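Local coordinates for protein hydrolase, alpha/beta hydrolase FOLD family (Staphylococcus aureus, PDB 2XMZ) that catalyses, as a 2-succinyl-6-hydroxy-2,4-cyclohexadiene-1-carboxylate synthase (MenH), the loss of pyruvate that yields this intermediate of menaquinone biosynthesis, at residues T47-P51 against Y68-L73. Coordinates in Å, arbitrary orientation, origin at the centre of the assembly. Residues are numbered along the deposited sequence.
Sequences TIDLP and YITTLL
Start at the sheet: 47-51 finishes strand 44-48 at Ile-48 and runs on, still extended, through Asp-49 and Leu-50 to Pro-51. Facing it is 68-73, one and a half turns of helix 66-77. The two run in opposite senses, with CA atoms 8.5 Å apart at Ile-48 and Leu-73 and 7.4 Å at Pro-51 and Ile-69. No hydrogen bond crosses; the fit is apolar.

Pro-51 is the main bump: Pro-51 CG enters the hollow between Tyr-68, Ile-69 and Leu-72, 3.6 Å from Ile-69 CG1, 3.7 Å from Leu-72 CD1 and 4.0 Å from Tyr-68 CE2. Tyr-68 leaves the helix sideways; chi1 t brings its ring edge to Pro-51, and its OH shares a hydrogen bond with Ser-58 OG. At the other end Ile-48 (m, t) points at the helix and sits in the shallow dip where Leu-72 and Leu-73 meet, Ile-48 CG2 4.1 Å from Leu-72 CD2 and Ile-48 CD1 3.8 Å from Leu-73 CD2. Leu-50 (m, t) leaves the backbone sideways, yet its CD2 comes within 4.0 Å of Ile-69 CG2.

Asp-49 points its CA-to-CB bond away from the helix, its carboxylate hydrogen-bonded to Ser-29 OG and Glu-55 N. Leu-50 touches the probable nucleophile elbow around Ser-91. The helix is the connection of a beta-alpha-beta crossover from strand 44-48 over 17-22 to 84-90, packed on its first strand's C-terminal exit, as in the alpha/beta hydrolase fold.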
ATOM      1  N   THR A  47      -1.715  11.503  -2.899  1.00 21.27           N
ATOM      2  CA  THR A  47      -0.745  10.497  -2.533  1.00 20.07           C
ATOM      3  C   THR A  47      -0.315  10.857  -1.139  1.00 21.04           C
ATOM      4  O   THR A  47      -0.206  12.045  -0.821  1.00 22.84           O
ATOM      5  CB  THR A  47       0.463  10.478  -3.486  1.00 20.71           C
ATOM      6  OG1 THR A  47       1.097  11.749  -3.486  1.00 19.91           O
ATOM      7  CG2 THR A  47       0.035  10.089  -4.919  1.00 21.42           C
ATOM      8  N   ILE A  48      -0.076   9.833  -0.321  1.00 23.62           N
ATOM      9  CA  ILE A  48       0.366  10.010   1.052  1.00 23.73           C
ATOM     10  C   ILE A  48       1.602   9.127   1.285  1.00 23.09           C
ATOM     11  O   ILE A  48       1.598   7.922   0.990  1.00 22.93           O
ATOM     12  CB  ILE A  48      -0.732   9.622   2.066  1.00 22.98           C
ATOM     13  CG1 ILE A  48      -2.026  10.408   1.799  1.00 23.40           C
ATOM     14  CG2 ILE A  48      -0.244   9.866   3.516  1.00 24.02           C
ATOM     15  CD1 ILE A  48      -3.253   9.875   2.622  1.00 21.05           C
ATOM     16  N   ASP A  49       2.642   9.760   1.796  1.00 22.36           N
ATOM     17  CA  ASP A  49       3.810   9.067   2.301  1.00 22.01           C
ATOM     18  C   ASP A  49       3.546   8.601   3.729  1.00 20.47           C
ATOM     19  O   ASP A  49       3.206   9.405   4.589  1.00 21.49           O
ATOM     20  CB  ASP A  49       5.025   9.993   2.267  1.00 21.80           C
ATOM     21  CG  ASP A  49       5.605  10.138   0.881  1.00 22.54           C
ATOM     22  OD1 ASP A  49       5.206   9.360  -0.005  1.00 22.86           O
ATOM     23  OD2 ASP A  49       6.441  11.037   0.668  1.00 23.49           O
ATOM     24  N   LEU A  50       3.704   7.311   3.967  1.00 19.32           N
ATOM     25  CA  LEU A  50       3.417   6.725   5.266  1.00 19.14           C
ATOM     26  C   LEU A  50       4.613   6.964   6.211  1.00 20.03           C
ATOM     27  O   LEU A  50       5.718   7.321   5.748  1.00 20.14           O
ATOM     28  CB  LEU A  50       3.065   5.226   5.108  1.00 18.33           C
ATOM     29  CG  LEU A  50       1.708   4.998   4.391  1.00 19.41           C
ATOM     30  CD1 LEU A  50       1.562   3.581   3.815  1.00 18.17           C
ATOM     31  CD2 LEU A  50       0.540   5.336   5.340  1.00 21.07           C
ATOM     32  N   PRO A  51       4.391   6.799   7.531  1.00 20.41           N
ATOM     33  CA  PRO A  51       5.434   7.097   8.509  1.00 21.23           C
ATOM     34  C   PRO A  51       6.781   6.463   8.152  1.00 21.24           C
ATOM     35  O   PRO A  51       6.867   5.240   7.843  1.00 20.38           O
ATOM     36  CB  PRO A  51       4.882   6.486   9.792  1.00 21.96           C
ATOM     37  CG  PRO A  51       3.385   6.650   9.632  1.00 21.30           C
ATOM     38  CD  PRO A  51       3.138   6.354   8.183  1.00 20.15           C
ATOM     39  N   TYR A  68      -1.866   5.371  15.347  1.00 25.83           N
ATOM     40  CA  TYR A  68      -1.119   6.554  14.895  1.00 25.94           C
ATOM     41  C   TYR A  68      -1.330   6.834  13.406  1.00 24.27           C
ATOM     42  O   TYR A  68      -1.624   7.961  13.010  1.00 25.49           O
ATOM     43  CB  TYR A  68       0.382   6.407  15.186  1.00 25.19           C
ATOM     44  CG  TYR A  68       1.197   7.599  14.712  1.00 27.49           C
ATOM     45  CD1 TYR A  68       1.399   8.714  15.549  1.00 29.99           C
ATOM     46  CD2 TYR A  68       1.766   7.612  13.435  1.00 26.88           C
ATOM     47  CE1 TYR A  68       2.142   9.827  15.114  1.00 32.87           C
ATOM     48  CE2 TYR A  68       2.515   8.708  12.989  1.00 28.45           C
ATOM     49  CZ  TYR A  68       2.691   9.808  13.828  1.00 33.12           C
ATOM     50  OH  TYR A  68       3.425  10.871  13.375  1.00 34.65           O
ATOM     51  N   ILE A  69      -1.156   5.817  12.583  1.00 23.36           N
ATOM     52  CA  ILE A  69      -1.348   5.969  11.132  1.00 22.31           C
ATOM     53  C   ILE A  69      -2.804   6.321  10.799  1.00 22.84           C
ATOM     54  O   ILE A  69      -3.058   7.160   9.927  1.00 23.92           O
ATOM     55  CB  ILE A  69      -0.908   4.720  10.366  1.00 20.57           C
ATOM     56  CG1 ILE A  69       0.598   4.530  10.507  1.00 20.69           C
ATOM     57  CG2 ILE A  69      -1.291   4.813   8.859  1.00 20.92           C
ATOM     58  CD1 ILE A  69       1.007   3.099  10.429  1.00 19.14           C
ATOM     59  N   THR A  70      -3.748   5.707  11.502  1.00 22.76           N
ATOM     60  CA  THR A  70      -5.176   6.046  11.331  1.00 23.64           C
ATOM     61  C   THR A  70      -5.441   7.511  11.618  1.00 24.68           C
ATOM     62  O   THR A  70      -6.150   8.169  10.849  1.00 25.46           O
ATOM     63  CB  THR A  70      -6.041   5.161  12.216  1.00 24.31           C
ATOM     64  OG1 THR A  70      -5.870   3.830  11.759  1.00 24.91           O
ATOM     65  CG2 THR A  70      -7.564   5.552  12.140  1.00 25.49           C
ATOM     66  N   THR A  71      -4.878   8.024  12.719  1.00 24.56           N
ATOM     67  CA  THR A  71      -5.011   9.441  13.037  1.00 26.75           C
ATOM     68  C   THR A  71      -4.419  10.318  11.954  1.00 26.43           C
ATOM     69  O   THR A  71      -5.006  11.312  11.544  1.00 27.32           O
ATOM     70  CB  THR A  71      -4.369   9.780  14.387  1.00 27.27           C
ATOM     71  OG1 THR A  71      -5.114   9.125  15.414  1.00 28.38           O
ATOM     72  CG2 THR A  71      -4.383  11.298  14.645  1.00 30.09           C
ATOM     73  N   LEU A  72      -3.225   9.951  11.518  1.00 26.66           N
ATOM     74  CA  LEU A  72      -2.565  10.605  10.419  1.00 27.30           C
ATOM     75  C   LEU A  72      -3.488  10.727   9.218  1.00 26.16           C
ATOM     76  O   LEU A  72      -3.650  11.821   8.635  1.00 26.66           O
ATOM     77  CB  LEU A  72      -1.337   9.768  10.051  1.00 26.25           C
ATOM     78  CG  LEU A  72      -0.276  10.263   9.093  1.00 30.13           C
ATOM     79  CD1 LEU A  72       1.015   9.478   9.400  1.00 30.89           C
ATOM     80  CD2 LEU A  72      -0.710  10.073   7.615  1.00 31.02           C
ATOM     81  N   LEU A  73      -4.090   9.602   8.848  1.00 24.42           N
ATOM     82  CA  LEU A  73      -4.984   9.571   7.702  1.00 24.78           C
ATOM     83  C   LEU A  73      -6.295  10.314   7.970  1.00 25.59           C
ATOM     84  O   LEU A  73      -6.785  11.010   7.087  1.00 26.04           O
ATOM     85  CB  LEU A  73      -5.265   8.135   7.246  1.00 24.32           C
ATOM     86  CG  LEU A  73      -4.102   7.237   6.821  1.00 25.83           C
ATOM     87  CD1 LEU A  73      -4.676   5.939   6.201  1.00 25.80           C
ATOM     88  CD2 LEU A  73      -3.156   7.917   5.842  1.00 26.97           C
TER